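Long-range contacts in putative cell adhesion protein (Bacteroides fragilis, PDB 4H40), which probably serves as a fimbrillin-like subunit of a cell-surface pilus and may take part in adhesion: residues Tyr72-Tyr76 with Thr106-Lys111; Tyr297-Ala301 with Thr313-Arg317. One frame throughout, in Å; residues are numbered along the deposited sequence.

Interaction 1 of 2, residues Tyr72-Tyr76 with Thr106-Lys111; sequences YSKAY and TPLYMK
The segments are mostly extended and run 144° apart. Y72 CA is 7.0 Å from M110 CA, and K74 CA 6.8 Å from L108 CA. No main-chain-to-main-chain hydrogen bond joins them; side chains meet each other and the opposite main chain. Y72 gives the most surface. At phi/psi -97/12 it is not extended, and chi1 in m swings the ring across M110. The selenomethionine lies over one ring face as a Met-aromatic contact: SE of M110 is 4.1 Å from the Y72 ring centroid, and CG of M110, 3.6 Å from it, adds a CH-pi contact. Y72 OH accepts from K111 N at 2.9 Å. L108, chi1 t, brings CD1 to 3.6 Å from Y72 O, and its CB lies 3.6 Å from Y76 OH. K74 runs past L108, with CD 3.8 Å from L108 CB, and donates from NZ to T106 O at 3.0 Å. This is face-to-face packing of two sheets: strand 74-79 pairs with strands 56-62 and 88-94, while strand 108-110 pairs with strand 14-19.

Interaction 2 of 2, residues Tyr297-Ala301 with Thr313-Arg317; sequences YNYTA and TWQNR
Strands 297-301 and 313-317 run antiparallel, their axes 4.8 Å apart at closest and 153° between their directions. Y297 does not reach the other segment; its backbone bonds to R183 and Q185 of strand 177-190. At N298 the strands have spread, with N298 CA 8.2 Å from R317 CA. A water fills the gap. It donates to N298 O at 3.0 Å and, weakly, to R317 O at 3.4 Å. Y299 follows, with chi1 in m. Its ring reaches across, bringing CE2 to 3.4 Å from N316 CG and CD2 to 4.0 Å from W314 CD1, which meets the Tyr ring at its edge. T300 and Q315 form the hydrogen-bonded pair: T300 N donates to Q315 O at 3.2 Å, and Q315 N donates to T300 O at 3.1 Å. Both side chains point to one face. A301 and W314 are the next, non-hydrogen-bonded pair, with CA atoms only 4.1 Å apart. Their CB atoms are 4.0 Å apart on the other face, and A301 CA lies 3.2 Å from T313 O in a CA-H...O contact. W314 takes chi1 p; its ring and that of Y299 pack on M284 and L286 of strand 278-287. This is a beta hairpin whose second strand pairs antiparallel with the second subunit, extending the sheet between chains.

In the fold
Interactions 1 and 2 lie on opposite sides of the chain's centre, their own centres about 45 Å apart. They do not touch, and each is partly buried. Both reach the same large, branched sheet but use it differently. Interaction 1 packs a strand of that sheet against a separate small sheet, so selenium, aromatic and aliphatic groups meet between layers, and polar bonds sit at either end. Interaction 2 lies within the sheet. Main-chain hydrogen bonds set its register, a water bridges the strands where they spread, and apolar packing adds to them on one face. The second subunit touches interaction 2 but not interaction 1.

Interaction 1 of 2, residues Tyr72-Tyr76 with Thr106-Lys111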
ATOM      1  N   TYR B  72      43.842  14.708 -15.751  1.00 88.06           N
ATOM      2  CA  TYR B  72      43.612  13.332 -16.168  1.00 85.29           C
ATOM      3  C   TYR B  72      42.116  12.979 -16.230  1.00 86.78           C
ATOM      4  O   TYR B  72      41.772  11.798 -16.390  1.00 85.18           O
ATOM      5  CB  TYR B  72      44.370  12.356 -15.255  1.00 85.75           C
ATOM      6  CG  TYR B  72      45.877  12.388 -15.374  1.00 90.17           C
ATOM      7  CD1 TYR B  72      46.497  12.747 -16.571  1.00 94.85           C
ATOM      8  CD2 TYR B  72      46.687  12.007 -14.308  1.00 91.55           C
ATOM      9  CE1 TYR B  72      47.884  12.768 -16.688  1.00 98.40           C
ATOM     10  CE2 TYR B  72      48.077  12.014 -14.418  1.00 95.53           C
ATOM     11  CZ  TYR B  72      48.670  12.392 -15.612  1.00102.88           C
ATOM     12  OH  TYR B  72      50.033  12.406 -15.733  1.00103.26           O
ATOM     13  N   SER B  73      41.227  13.995 -16.143  1.00 82.31           N
ATOM     14  CA  SER B  73      39.787  13.780 -16.241  1.00 78.66           C
ATOM     15  C   SER B  73      39.450  13.426 -17.701  1.00 82.46           C
ATOM     16  O   SER B  73      39.846  14.160 -18.611  1.00 83.20           O
ATOM     17  CB  SER B  73      39.025  15.006 -15.752  1.00 81.92           C
ATOM     18  OG  SER B  73      37.732  14.647 -15.297  1.00 88.43           O
ATOM     19  N   LYS B  74      38.791  12.263 -17.924  1.00 77.57           N
ATOM     20  CA  LYS B  74      38.475  11.770 -19.274  1.00 77.15           C
ATOM     21  C   LYS B  74      37.078  11.173 -19.352  1.00 75.86           C
ATOM     22  O   LYS B  74      36.649  10.495 -18.423  1.00 73.71           O
ATOM     23  CB  LYS B  74      39.516  10.715 -19.729  1.00 80.66           C
ATOM     24  CG  LYS B  74      39.518  10.394 -21.232  1.00 87.93           C
ATOM     25  CD  LYS B  74      40.461  11.273 -22.035  1.00 99.82           C
ATOM     26  CE  LYS B  74      39.711  12.201 -22.951  1.00107.32           C
ATOM     27  NZ  LYS B  74      40.634  13.035 -23.757  1.00112.75           N
ATOM     28  N   ALA B  75      36.401  11.394 -20.493  1.00 71.40           N
ATOM     29  CA  ALA B  75      35.069  10.887 -20.798  1.00 68.77           C
ATOM     30  C   ALA B  75      35.137   9.830 -21.897  1.00 74.06           C
ATOM     31  O   ALA B  75      35.953   9.945 -22.816  1.00 75.92           O
ATOM     32  CB  ALA B  75      34.171  12.026 -21.222  1.00 69.66           C
ATOM     33  N   TYR B  76      34.293   8.788 -21.796  1.00 69.88           N
ATOM     34  CA  TYR B  76      34.280   7.698 -22.781  1.00 70.97           C
ATOM     35  C   TYR B  76      32.883   7.382 -23.276  1.00 73.21           C
ATOM     36  O   TYR B  76      31.927   7.570 -22.529  1.00 70.98           O
ATOM     37  CB  TYR B  76      34.901   6.424 -22.191  1.00 71.53           C
ATOM     38  CG  TYR B  76      36.379   6.550 -21.924  1.00 75.17           C
ATOM     39  CD1 TYR B  76      36.848   7.059 -20.714  1.00 77.16           C
ATOM     40  CD2 TYR B  76      37.314   6.137 -22.866  1.00 78.38           C
ATOM     41  CE1 TYR B  76      38.215   7.179 -20.459  1.00 80.34           C
ATOM     42  CE2 TYR B  76      38.685   6.264 -22.626  1.00 81.18           C
ATOM     43  CZ  TYR B  76      39.130   6.782 -21.417  1.00 86.60           C
ATOM     44  OH  TYR B  76      40.470   6.866 -21.129  1.00 88.87           O
ATOM     45  N   THR B 106      40.642  11.464 -28.335  1.00109.47           N
ATOM     46  CA  THR B 106      41.989  11.743 -27.848  1.00110.42           C
ATOM     47  C   THR B 106      42.272  10.792 -26.673  1.00108.58           C
ATOM     48  O   THR B 106      41.595  10.889 -25.641  1.00106.10           O
ATOM     49  CB  THR B 106      42.119  13.244 -27.495  1.00123.34           C
ATOM     50  OG1 THR B 106      41.781  14.033 -28.640  1.00127.54           O
ATOM     51  CG2 THR B 106      43.518  13.622 -26.999  1.00126.06           C
ATOM     52  N   PRO B 107      43.248   9.856 -26.814  1.00103.32           N
ATOM     53  CA  PRO B 107      43.522   8.918 -25.707  1.00 99.78           C
ATOM     54  C   PRO B 107      44.085   9.582 -24.456  1.00100.15           C
ATOM     55  O   PRO B 107      44.793  10.587 -24.553  1.00102.21           O
ATOM     56  CB  PRO B 107      44.538   7.923 -26.286  1.00103.98           C
ATOM     57  CG  PRO B 107      44.929   8.424 -27.596  1.00112.16           C
ATOM     58  CD  PRO B 107      44.125   9.614 -27.977  1.00108.00           C
ATOM     59  N   LEU B 108      43.751   9.008 -23.279  1.00 91.60           N
ATOM     60  CA  LEU B 108      44.246   9.464 -21.984  1.00 90.37           C
ATOM     61  C   LEU B 108      45.643   8.907 -21.758  1.00 96.00           C
ATOM     62  O   LEU B 108      45.822   7.688 -21.689  1.00 95.84           O
ATOM     63  CB  LEU B 108      43.295   9.067 -20.819  1.00 86.34           C
ATOM     64  CG  LEU B 108      43.859   9.045 -19.371  1.00 89.35           C
ATOM     65  CD1 LEU B 108      44.055  10.444 -18.806  1.00 90.04           C
ATOM     66  CD2 LEU B 108      42.945   8.315 -18.479  1.00 87.43           C
ATOM     67  N   TYR B 109      46.630   9.807 -21.672  1.00 93.50           N
ATOM     68  CA  TYR B 109      48.008   9.472 -21.356  1.00 95.05           C
ATOM     69  C   TYR B 109      48.293   9.985 -19.950  1.00 97.76           C
ATOM     70  O   TYR B 109      47.959  11.132 -19.620  1.00 96.21           O
ATOM     71  CB  TYR B 109      48.998  10.052 -22.379  1.00 99.86           C
ATOM     72  CG  TYR B 109      48.901   9.447 -23.762  1.00101.76           C
ATOM     73  CD1 TYR B 109      48.061   9.996 -24.729  1.00103.88           C
ATOM     74  CD2 TYR B 109      49.696   8.370 -24.130  1.00103.43           C
ATOM     75  CE1 TYR B 109      48.003   9.475 -26.022  1.00105.85           C
ATOM     76  CE2 TYR B 109      49.642   7.835 -25.418  1.00105.75           C
ATOM     77  CZ  TYR B 109      48.783   8.383 -26.360  1.00112.13           C
ATOM     78  OH  TYR B 109      48.725   7.878 -27.641  1.00113.48           O
HETATM   79  N   MSE B 110      48.871   9.114 -19.112  1.00 94.77           N
HETATM   80  CA  MSE B 110      49.207   9.422 -17.716  1.00 94.08           C
HETATM   81  C   MSE B 110      50.676   9.138 -17.395  1.00102.50           C
HETATM   82  O   MSE B 110      51.270   8.233 -17.998  1.00103.74           O
HETATM   83  CB  MSE B 110      48.315   8.609 -16.761  1.00 91.92           C
HETATM   84  CG  MSE B 110      46.871   9.044 -16.784  1.00 95.41           C
HETATM   85 SE   MSE B 110      45.910   8.531 -15.200  0.75 98.70          SE
HETATM   86  CE  MSE B 110      45.116   6.978 -15.826  1.00 92.98           C
ATOM     87  N   LYS B 111      51.261   9.887 -16.425  1.00100.70           N
ATOM     88  CA  LYS B 111      52.626   9.568 -15.998  1.00103.17           C
ATOM     89  C   LYS B 111      52.572   8.367 -15.049  1.00104.41           C
ATOM     90  O   LYS B 111      51.496   8.033 -14.541  1.00101.36           O
ATOM     91  CB  LYS B 111      53.452  10.739 -15.378  1.00108.34           C
ATOM     92  CG  LYS B 111      52.799  11.941 -14.684  1.00116.74           C
ATOM     93  CD  LYS B 111      53.848  13.039 -14.533  1.00126.76           C
ATOM     94  CE  LYS B 111      53.269  14.408 -14.331  1.00133.37           C
ATOM     95  NZ  LYS B 111      54.309  15.442 -14.545  1.00144.30           N
TER

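Interaction 2 of 2, residues Tyr297-Ala301 with Thr313-Arg317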
ATOM      1  N   TYR B 297      11.010   1.255  -6.914  1.00 46.12           N
ATOM      2  CA  TYR B 297       9.732   1.334  -6.236  1.00 45.33           C
ATOM      3  C   TYR B 297       8.722   1.266  -7.363  1.00 50.15           C
ATOM      4  O   TYR B 297       8.472   2.258  -8.048  1.00 50.01           O
ATOM      5  CB  TYR B 297       9.674   2.606  -5.335  1.00 45.60           C
ATOM      6  CG  TYR B 297      10.796   2.590  -4.315  1.00 44.70           C
ATOM      7  CD1 TYR B 297      12.064   3.079  -4.635  1.00 44.28           C
ATOM      8  CD2 TYR B 297      10.637   1.954  -3.089  1.00 46.41           C
ATOM      9  CE1 TYR B 297      13.130   2.964  -3.753  1.00 42.09           C
ATOM     10  CE2 TYR B 297      11.692   1.856  -2.187  1.00 48.79           C
ATOM     11  CZ  TYR B 297      12.950   2.321  -2.542  1.00 57.84           C
ATOM     12  OH  TYR B 297      13.990   2.229  -1.646  1.00 65.83           O
ATOM     13  N   ASN B 298       8.346   0.021  -7.696  1.00 47.08           N
ATOM     14  CA  ASN B 298       7.448  -0.369  -8.784  1.00 45.54           C
ATOM     15  C   ASN B 298       5.999  -0.419  -8.367  1.00 47.77           C
ATOM     16  O   ASN B 298       5.682  -0.976  -7.346  1.00 48.46           O
ATOM     17  CB  ASN B 298       7.846  -1.742  -9.284  1.00 42.31           C
ATOM     18  CG  ASN B 298       9.299  -1.815  -9.606  1.00 55.53           C
ATOM     19  OD1 ASN B 298       9.867  -0.868 -10.157  1.00 49.95           O
ATOM     20  ND2 ASN B 298       9.938  -2.922  -9.239  1.00 49.60           N
ATOM     21  N   TYR B 299       5.137   0.165  -9.165  1.00 44.03           N
ATOM     22  CA  TYR B 299       3.697   0.215  -8.979  1.00 44.46           C
ATOM     23  C   TYR B 299       3.033  -0.321 -10.238  1.00 48.21           C
ATOM     24  O   TYR B 299       3.613  -0.196 -11.318  1.00 46.67           O
ATOM     25  CB  TYR B 299       3.245   1.646  -8.690  1.00 45.87           C
ATOM     26  CG  TYR B 299       3.683   2.141  -7.328  1.00 48.70           C
ATOM     27  CD1 TYR B 299       4.963   2.662  -7.127  1.00 48.74           C
ATOM     28  CD2 TYR B 299       2.805   2.125  -6.244  1.00 50.45           C
ATOM     29  CE1 TYR B 299       5.371   3.108  -5.870  1.00 47.40           C
ATOM     30  CE2 TYR B 299       3.192   2.598  -4.996  1.00 51.24           C
ATOM     31  CZ  TYR B 299       4.487   3.047  -4.803  1.00 57.58           C
ATOM     32  OH  TYR B 299       4.869   3.439  -3.548  1.00 61.31           O
ATOM     33  N   THR B 300       1.875  -1.007 -10.087  1.00 45.54           N
ATOM     34  CA  THR B 300       1.091  -1.545 -11.208  1.00 44.83           C
ATOM     35  C   THR B 300      -0.321  -1.013 -11.017  1.00 48.61           C
ATOM     36  O   THR B 300      -0.968  -1.282 -10.000  1.00 49.71           O
ATOM     37  CB  THR B 300       1.230  -3.061 -11.345  1.00 45.13           C
ATOM     38  OG1 THR B 300       2.625  -3.357 -11.301  1.00 58.99           O
ATOM     39  CG2 THR B 300       0.750  -3.561 -12.657  1.00 34.35           C
ATOM     40  N   ALA B 301      -0.731  -0.128 -11.924  1.00 41.64           N
ATOM     41  CA  ALA B 301      -2.037   0.488 -11.829  1.00 40.52           C
ATOM     42  C   ALA B 301      -2.934   0.013 -13.007  1.00 44.83           C
ATOM     43  O   ALA B 301      -2.413  -0.274 -14.080  1.00 43.71           O
ATOM     44  CB  ALA B 301      -1.887   2.006 -11.809  1.00 39.87           C
ATOM     45  N   THR B 313      -7.064   1.652 -10.132  1.00 48.34           N
ATOM     46  CA  THR B 313      -6.791   0.721  -9.044  1.00 49.51           C
ATOM     47  C   THR B 313      -5.309   0.434  -9.047  1.00 53.79           C
ATOM     48  O   THR B 313      -4.756   0.167 -10.114  1.00 53.50           O
ATOM     49  CB  THR B 313      -7.571  -0.622  -9.167  1.00 53.88           C
ATOM     50  OG1 THR B 313      -7.045  -1.363 -10.259  1.00 54.59           O
ATOM     51  CG2 THR B 313      -9.061  -0.455  -9.304  1.00 53.12           C
ATOM     52  N   TRP B 314      -4.672   0.407  -7.893  1.00 50.84           N
ATOM     53  CA  TRP B 314      -3.285   0.024  -7.923  1.00 50.35           C
ATOM     54  C   TRP B 314      -2.946  -0.944  -6.817  1.00 54.94           C
ATOM     55  O   TRP B 314      -3.709  -1.165  -5.894  1.00 55.14           O
ATOM     56  CB  TRP B 314      -2.310   1.211  -7.956  1.00 47.77           C
ATOM     57  CG  TRP B 314      -2.140   1.934  -6.670  1.00 49.63           C
ATOM     58  CD1 TRP B 314      -1.120   1.793  -5.774  1.00 52.51           C
ATOM     59  CD2 TRP B 314      -2.958   2.998  -6.190  1.00 50.74           C
ATOM     60  NE1 TRP B 314      -1.260   2.697  -4.750  1.00 53.11           N
ATOM     61  CE2 TRP B 314      -2.394   3.441  -4.967  1.00 56.03           C
ATOM     62  CE3 TRP B 314      -4.146   3.602  -6.652  1.00 52.55           C
ATOM     63  CZ2 TRP B 314      -2.977   4.473  -4.197  1.00 56.70           C
ATOM     64  CZ3 TRP B 314      -4.708   4.630  -5.906  1.00 55.55           C
ATOM     65  CH2 TRP B 314      -4.140   5.044  -4.685  1.00 56.96           C
ATOM     66  N   GLN B 315      -1.818  -1.591  -7.013  1.00 51.31           N
ATOM     67  CA  GLN B 315      -1.193  -2.545  -6.145  1.00 51.09           C
ATOM     68  C   GLN B 315       0.315  -2.336  -6.189  1.00 50.60           C
ATOM     69  O   GLN B 315       0.890  -1.849  -7.185  1.00 47.25           O
ATOM     70  CB  GLN B 315      -1.587  -3.970  -6.524  1.00 54.03           C
ATOM     71  CG  GLN B 315      -1.379  -4.325  -8.000  1.00 80.13           C
ATOM     72  CD  GLN B 315      -2.243  -5.483  -8.464  1.00109.53           C
ATOM     73  OE1 GLN B 315      -3.146  -5.971  -7.752  1.00104.14           O
ATOM     74  NE2 GLN B 315      -2.002  -5.924  -9.696  1.00105.95           N
ATOM     75  N   ASN B 316       0.940  -2.663  -5.079  1.00 46.28           N
ATOM     76  CA  ASN B 316       2.365  -2.580  -4.908  1.00 45.07           C
ATOM     77  C   ASN B 316       2.725  -3.333  -3.641  1.00 51.68           C
ATOM     78  O   ASN B 316       1.919  -3.395  -2.705  1.00 53.15           O
ATOM     79  CB  ASN B 316       2.830  -1.113  -4.873  1.00 50.74           C
ATOM     80  CG  ASN B 316       2.676  -0.427  -3.544  1.00 64.29           C
ATOM     81  OD1 ASN B 316       1.577  -0.292  -3.010  1.00 55.48           O
ATOM     82  ND2 ASN B 316       3.801  -0.048  -2.951  1.00 53.00           N
ATOM     83  N   ARG B 317       3.923  -3.937  -3.627  1.00 49.56           N
ATOM     84  CA  ARG B 317       4.428  -4.668  -2.471  1.00 51.03           C
ATOM     85  C   ARG B 317       5.095  -3.670  -1.539  1.00 54.56           C
ATOM     86  O   ARG B 317       5.768  -2.761  -2.012  1.00 51.07           O
ATOM     87  CB  ARG B 317       5.399  -5.789  -2.906  1.00 49.69           C
ATOM     88  CG  ARG B 317       5.781  -6.772  -1.796  1.00 53.12           C
ATOM     89  CD  ARG B 317       5.779  -8.196  -2.288  1.00 59.63           C
ATOM     90  NE  ARG B 317       4.450  -8.793  -2.157  1.00 77.43           N
ATOM     91  CZ  ARG B 317       4.054  -9.511  -1.110  1.00 97.61           C
ATOM     92  NH1 ARG B 317       4.894  -9.763  -0.114  1.00 89.03           N
ATOM     93  NH2 ARG B 317       2.823  -9.997  -1.060  1.00 90.39           N
TER
HETATM   94  O   HOH W   1       6.145  -0.376  -4.430  1.00 48.34           O